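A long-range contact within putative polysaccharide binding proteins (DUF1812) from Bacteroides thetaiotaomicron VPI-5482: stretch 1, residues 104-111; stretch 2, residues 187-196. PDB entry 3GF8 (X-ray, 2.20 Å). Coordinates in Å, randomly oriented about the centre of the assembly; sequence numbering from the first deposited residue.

Stretch 1 104-111: LKLKLKRE
Stretch 2 (187-196) LLDDDVLSFR

The two stretches run side by side in the same direction, with Lys105 opposite Leu188 (CA to CA 8.5 Å), Lys107 opposite Asp190 (8.9 Å) and Arg110 opposite Leu193 (8.4 Å). At such spacings side chains, not a backbone ladder, make the contact. Leu106 to Leu108 are extended, as are Leu193 to Phe195, and Arg110 itself is extended (phi/psi -145/157) in the loop beyond.

Arg110 covers the most surface. Its CA-to-CB bond points toward stretch 2, and chi angles of 78°, -57°, -65° and -93° fold the chain back so that NE and NH2 donate to Leu108 O at 2.8 and 2.9 Å. Thus held, the guanidinium meets Asp190 (chi1 t, chi2 6°) in a two-pronged salt bridge: NH1 donates to Asp190 OD1 at 2.9 Å and NH2 to Asp190 OD2 at 2.7 Å, both nearly straight. A planar cation with paired N-H groups suits a carboxylate exactly. Asp190 OD1 also accepts from Asp191 N at 2.8 Å. Asp191 OD2 lies 4.2 Å from Arg110 NH1, too far for a salt bridge, but a water spans the gap, accepting from Arg110 NH1 at 2.7 Å and donating to Asp191 OD2 at 2.6 Å.

Leu193 (chi1 m, chi2 t) is buried and points toward stretch 1. Its CD2 lies over one face of the guanidinium, 4.0 Å from Arg110 CG, leaving the polar edge free for the aspartates. Leu193 CD1 packs 3.9 Å from CD2 of Leu108 (t, p), which also lies 3.5 Å from Phe195 CE2; branched and aromatic side chains fill this buried region without needing polar partners.

At the other end, Leu188 (m, t) points toward stretch 1, its CD1 3.5 Å from Lys105 CD. Lysine suits this partly exposed place because its methylenes can pack while its amine extends beyond them.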

ATOM      1  N   LEU A 104       6.277 -12.273 -13.375  1.00 31.35           N
ATOM      2  CA  LEU A 104       5.523 -11.022 -13.236  1.00 31.66           C
ATOM      3  C   LEU A 104       5.933 -10.316 -11.942  1.00 31.78           C
ATOM      4  O   LEU A 104       5.764 -10.862 -10.840  1.00 28.10           O
ATOM      5  CB  LEU A 104       4.006 -11.283 -13.211  1.00 30.89           C
ATOM      6  CG  LEU A 104       3.123 -10.034 -13.279  1.00 33.51           C
ATOM      7  CD1 LEU A 104       3.414  -9.345 -14.556  1.00 27.61           C
ATOM      8  CD2 LEU A 104       1.635 -10.341 -13.187  1.00 31.22           C
ATOM      9  N   LYS A 105       6.494  -9.117 -12.081  1.00 30.93           N
ATOM     10  CA  LYS A 105       6.977  -8.387 -10.924  1.00 29.29           C
ATOM     11  C   LYS A 105       6.665  -6.926 -11.145  1.00 28.03           C
ATOM     12  O   LYS A 105       6.678  -6.468 -12.263  1.00 27.77           O
ATOM     13  CB  LYS A 105       8.471  -8.575 -10.793  1.00 28.31           C
ATOM     14  CG  LYS A 105       8.905 -10.033 -10.794  1.00 30.58           C
ATOM     15  CD  LYS A 105      10.388 -10.160 -10.624  1.00 30.80           C
ATOM     16  CE  LYS A 105      10.747 -11.602 -10.422  1.00 37.85           C
ATOM     17  NZ  LYS A 105      12.146 -11.793 -10.724  1.00 42.65           N
ATOM     18  N   LEU A 106       6.409  -6.206 -10.063  1.00 26.39           N
ATOM     19  CA  LEU A 106       6.090  -4.797 -10.114  1.00 25.96           C
ATOM     20  C   LEU A 106       7.164  -4.132  -9.269  1.00 26.56           C
ATOM     21  O   LEU A 106       7.467  -4.572  -8.154  1.00 25.27           O
ATOM     22  CB  LEU A 106       4.693  -4.561  -9.584  1.00 25.19           C
ATOM     23  CG  LEU A 106       4.127  -3.120  -9.561  1.00 31.63           C
ATOM     24  CD1 LEU A 106       2.624  -3.102  -9.700  1.00 22.88           C
ATOM     25  CD2 LEU A 106       4.512  -2.430  -8.301  1.00 19.48           C
ATOM     26  N   LYS A 107       7.788  -3.103  -9.823  1.00 25.95           N
ATOM     27  CA  LYS A 107       8.827  -2.400  -9.088  1.00 25.95           C
ATOM     28  C   LYS A 107       8.522  -0.910  -9.054  1.00 25.75           C
ATOM     29  O   LYS A 107       8.240  -0.306 -10.081  1.00 21.51           O
ATOM     30  CB  LYS A 107      10.200  -2.692  -9.687  1.00 25.82           C
ATOM     31  CG  LYS A 107      11.301  -2.002  -8.937  1.00 33.82           C
ATOM     32  CD  LYS A 107      12.654  -2.193  -9.569  1.00 30.45           C
ATOM     33  CE  LYS A 107      13.411  -3.343  -8.909  1.00 42.27           C
ATOM     34  NZ  LYS A 107      14.725  -3.597  -9.553  1.00 42.93           N
ATOM     35  N   LEU A 108       8.515  -0.322  -7.856  1.00 27.40           N
ATOM     36  CA  LEU A 108       8.397   1.138  -7.731  1.00 26.10           C
ATOM     37  C   LEU A 108       9.642   1.756  -8.364  1.00 26.16           C
ATOM     38  O   LEU A 108      10.760   1.330  -8.070  1.00 25.63           O
ATOM     39  CB  LEU A 108       8.306   1.553  -6.255  1.00 29.54           C
ATOM     40  CG  LEU A 108       8.262   3.028  -5.871  1.00 24.72           C
ATOM     41  CD1 LEU A 108       7.035   3.726  -6.442  1.00 26.28           C
ATOM     42  CD2 LEU A 108       8.325   3.193  -4.302  1.00 23.44           C
ATOM     43  N   LYS A 109       9.450   2.721  -9.261  1.00 23.92           N
ATOM     44  CA  LYS A 109      10.557   3.380  -9.918  1.00 22.60           C
ATOM     45  C   LYS A 109      11.317   4.228  -8.920  1.00 23.16           C
ATOM     46  O   LYS A 109      10.707   4.897  -8.065  1.00 24.38           O
ATOM     47  CB  LYS A 109      10.038   4.271 -11.053  1.00 23.11           C
ATOM     48  CG  LYS A 109       9.432   3.468 -12.233  1.00 29.04           C
ATOM     49  CD  LYS A 109       9.055   4.437 -13.345  1.00 31.04           C
ATOM     50  CE  LYS A 109       8.272   3.820 -14.461  1.00 36.93           C
ATOM     51  NZ  LYS A 109       7.553   4.884 -15.230  1.00 27.54           N
ATOM     52  N   ARG A 110      12.641   4.185  -9.022  1.00 20.88           N
ATOM     53  CA  ARG A 110      13.530   5.040  -8.230  1.00 21.91           C
ATOM     54  C   ARG A 110      14.769   5.463  -9.024  1.00 20.64           C
ATOM     55  O   ARG A 110      15.173   4.822  -9.975  1.00 21.32           O
ATOM     56  CB  ARG A 110      13.943   4.396  -6.909  1.00 19.89           C
ATOM     57  CG  ARG A 110      15.068   3.314  -7.011  1.00 29.89           C
ATOM     58  CD  ARG A 110      14.694   2.182  -7.978  1.00 29.15           C
ATOM     59  NE  ARG A 110      13.536   1.407  -7.515  1.00 29.96           N
ATOM     60  CZ  ARG A 110      13.611   0.289  -6.780  1.00 31.93           C
ATOM     61  NH1 ARG A 110      14.791  -0.198  -6.408  1.00 25.30           N
ATOM     62  NH2 ARG A 110      12.495  -0.343  -6.398  1.00 22.84           N
ATOM     63  N   GLU A 111      15.357   6.557  -8.604  1.00 21.87           N
ATOM     64  CA  GLU A 111      16.635   7.024  -9.085  1.00 22.19           C
ATOM     65  C   GLU A 111      17.762   6.408  -8.276  1.00 22.56           C
ATOM     66  O   GLU A 111      17.495   5.763  -7.268  1.00 22.24           O
ATOM     67  CB  GLU A 111      16.704   8.507  -8.848  1.00 23.51           C
ATOM     68  CG  GLU A 111      15.722   9.349  -9.636  1.00 34.17           C
ATOM     69  CD  GLU A 111      15.999  10.848  -9.381  1.00 49.07           C
ATOM     70  OE1 GLU A 111      16.556  11.170  -8.275  1.00 39.35           O
ATOM     71  OE2 GLU A 111      15.672  11.671 -10.286  1.00 52.46           O
ATOM     72  N   LEU A 187       6.943  -9.277  -0.938  1.00 27.49           N
ATOM     73  CA  LEU A 187       8.091  -8.404  -1.131  1.00 29.31           C
ATOM     74  C   LEU A 187       9.280  -9.210  -1.653  1.00 29.68           C
ATOM     75  O   LEU A 187       9.784 -10.102  -0.989  1.00 30.68           O
ATOM     76  CB  LEU A 187       8.453  -7.679   0.155  1.00 29.03           C
ATOM     77  CG  LEU A 187       7.639  -6.440   0.574  1.00 26.80           C
ATOM     78  CD1 LEU A 187       6.203  -6.735   0.635  1.00 20.28           C
ATOM     79  CD2 LEU A 187       8.146  -6.001   1.942  1.00 20.05           C
ATOM     80  N   LEU A 188       9.698  -8.901  -2.872  1.00 30.52           N
ATOM     81  CA  LEU A 188      10.915  -9.450  -3.458  1.00 28.99           C
ATOM     82  C   LEU A 188      12.124  -8.715  -2.898  1.00 28.44           C
ATOM     83  O   LEU A 188      11.996  -7.643  -2.299  1.00 27.83           O
ATOM     84  CB  LEU A 188      10.868  -9.303  -4.990  1.00 26.87           C
ATOM     85  CG  LEU A 188       9.636  -9.916  -5.658  1.00 25.62           C
ATOM     86  CD1 LEU A 188       9.657  -9.786  -7.202  1.00 27.29           C
ATOM     87  CD2 LEU A 188       9.488 -11.396  -5.245  1.00 23.33           C
ATOM     88  N   ASP A 189      13.302  -9.289  -3.106  1.00 28.65           N
ATOM     89  CA  ASP A 189      14.535  -8.646  -2.698  1.00 29.98           C
ATOM     90  C   ASP A 189      14.674  -7.370  -3.516  1.00 27.29           C
ATOM     91  O   ASP A 189      14.318  -7.334  -4.697  1.00 28.88           O
ATOM     92  CB  ASP A 189      15.740  -9.570  -2.909  1.00 32.20           C
ATOM     93  CG  ASP A 189      15.808 -10.697  -1.857  1.00 42.47           C
ATOM     94  OD1 ASP A 189      14.907 -10.778  -0.993  1.00 56.25           O
ATOM     95  OD2 ASP A 189      16.756 -11.503  -1.878  1.00 54.32           O
ATOM     96  N   ASP A 190      15.151  -6.320  -2.873  1.00 26.97           N
ATOM     97  CA  ASP A 190      15.236  -4.997  -3.501  1.00 26.49           C
ATOM     98  C   ASP A 190      16.153  -4.154  -2.650  1.00 25.27           C
ATOM     99  O   ASP A 190      16.524  -4.565  -1.552  1.00 23.85           O
ATOM    100  CB  ASP A 190      13.838  -4.368  -3.641  1.00 22.16           C
ATOM    101  CG  ASP A 190      13.804  -3.164  -4.617  1.00 27.02           C
ATOM    102  OD1 ASP A 190      14.816  -2.870  -5.285  1.00 29.12           O
ATOM    103  OD2 ASP A 190      12.758  -2.482  -4.701  1.00 22.81           O
ATOM    104  N   ASP A 191      16.580  -3.011  -3.176  1.00 24.87           N
ATOM    105  CA  ASP A 191      17.268  -2.025  -2.348  1.00 23.82           C
ATOM    106  C   ASP A 191      16.339  -1.484  -1.308  1.00 23.73           C
ATOM    107  O   ASP A 191      15.130  -1.508  -1.494  1.00 21.86           O
ATOM    108  CB  ASP A 191      17.752  -0.863  -3.207  1.00 24.83           C
ATOM    109  CG  ASP A 191      18.868  -1.273  -4.129  1.00 25.41           C
ATOM    110  OD1 ASP A 191      19.803  -1.924  -3.629  1.00 28.16           O
ATOM    111  OD2 ASP A 191      18.816  -0.973  -5.336  1.00 31.13           O
ATOM    112  N   VAL A 192      16.931  -0.985  -0.215  1.00 26.75           N
ATOM    113  CA  VAL A 192      16.206  -0.191   0.776  1.00 24.59           C
ATOM    114  C   VAL A 192      15.979   1.233   0.267  1.00 25.61           C
ATOM    115  O   VAL A 192      16.923   1.923  -0.139  1.00 23.15           O
ATOM    116  CB  VAL A 192      16.975  -0.147   2.108  1.00 28.19           C
ATOM    117  CG1 VAL A 192      16.263   0.768   3.166  1.00 23.09           C
ATOM    118  CG2 VAL A 192      17.158  -1.571   2.628  1.00 24.87           C
ATOM    119  N   LEU A 193      14.718   1.657   0.325  1.00 24.14           N
ATOM    120  CA  LEU A 193      14.304   2.962  -0.120  1.00 23.76           C
ATOM    121  C   LEU A 193      14.032   3.874   1.095  1.00 24.55           C
ATOM    122  O   LEU A 193      13.660   3.391   2.179  1.00 25.27           O
ATOM    123  CB  LEU A 193      13.049   2.845  -0.998  1.00 20.35           C
ATOM    124  CG  LEU A 193      13.099   1.927  -2.225  1.00 24.51           C
ATOM    125  CD1 LEU A 193      11.747   1.938  -2.927  1.00 17.15           C
ATOM    126  CD2 LEU A 193      14.271   2.266  -3.200  1.00 19.42           C
ATOM    127  N   SER A 194      14.272   5.175   0.887  1.00 23.38           N
ATOM    128  CA  SER A 194      13.964   6.266   1.816  1.00 24.39           C
ATOM    129  C   SER A 194      12.751   7.039   1.290  1.00 24.57           C
ATOM    130  O   SER A 194      12.841   7.784   0.317  1.00 24.95           O
ATOM    131  CB  SER A 194      15.177   7.199   1.946  1.00 25.15           C
ATOM    132  OG  SER A 194      14.955   8.264   2.878  1.00 25.91           O
ATOM    133  N   PHE A 195      11.588   6.797   1.890  1.00 25.05           N
ATOM    134  CA  PHE A 195      10.385   7.516   1.506  1.00 23.60           C
ATOM    135  C   PHE A 195      10.361   8.775   2.317  1.00 23.72           C
ATOM    136  O   PHE A 195      10.502   8.716   3.543  1.00 24.00           O
ATOM    137  CB  PHE A 195       9.128   6.695   1.784  1.00 21.07           C
ATOM    138  CG  PHE A 195       9.041   5.415   0.982  1.00 21.01           C
ATOM    139  CD1 PHE A 195       9.687   4.261   1.415  1.00 20.77           C
ATOM    140  CD2 PHE A 195       8.309   5.354  -0.201  1.00 18.54           C
ATOM    141  CE1 PHE A 195       9.594   3.083   0.686  1.00 19.37           C
ATOM    142  CE2 PHE A 195       8.212   4.173  -0.936  1.00 20.86           C
ATOM    143  CZ  PHE A 195       8.858   3.038  -0.489  1.00 23.28           C
ATOM    144  N   ARG A 196      10.174   9.906   1.644  1.00 20.04           N
ATOM    145  CA  ARG A 196      10.228  11.208   2.293  1.00 23.45           C
ATOM    146  C   ARG A 196       9.017  12.023   1.973  1.00 21.66           C
ATOM    147  O   ARG A 196       8.343  11.710   1.033  1.00 23.71           O
ATOM    148  CB  ARG A 196      11.450  11.951   1.793  1.00 23.46           C
ATOM    149  CG  ARG A 196      12.681  11.207   2.165  1.00 25.61           C
ATOM    150  CD  ARG A 196      13.950  11.918   1.818  1.00 24.61           C
ATOM    151  NE  ARG A 196      15.039  11.030   2.184  1.00 23.45           N
ATOM    152  CZ  ARG A 196      16.318  11.364   2.188  1.00 29.02           C
ATOM    153  NH1 ARG A 196      16.674  12.584   1.883  1.00 32.37           N
ATOM    154  NH2 ARG A 196      17.249  10.478   2.539  1.00 37.38           N
TER
HETATM  155  O   HOH W   1      17.369   0.261  -7.179  1.00 28.65           O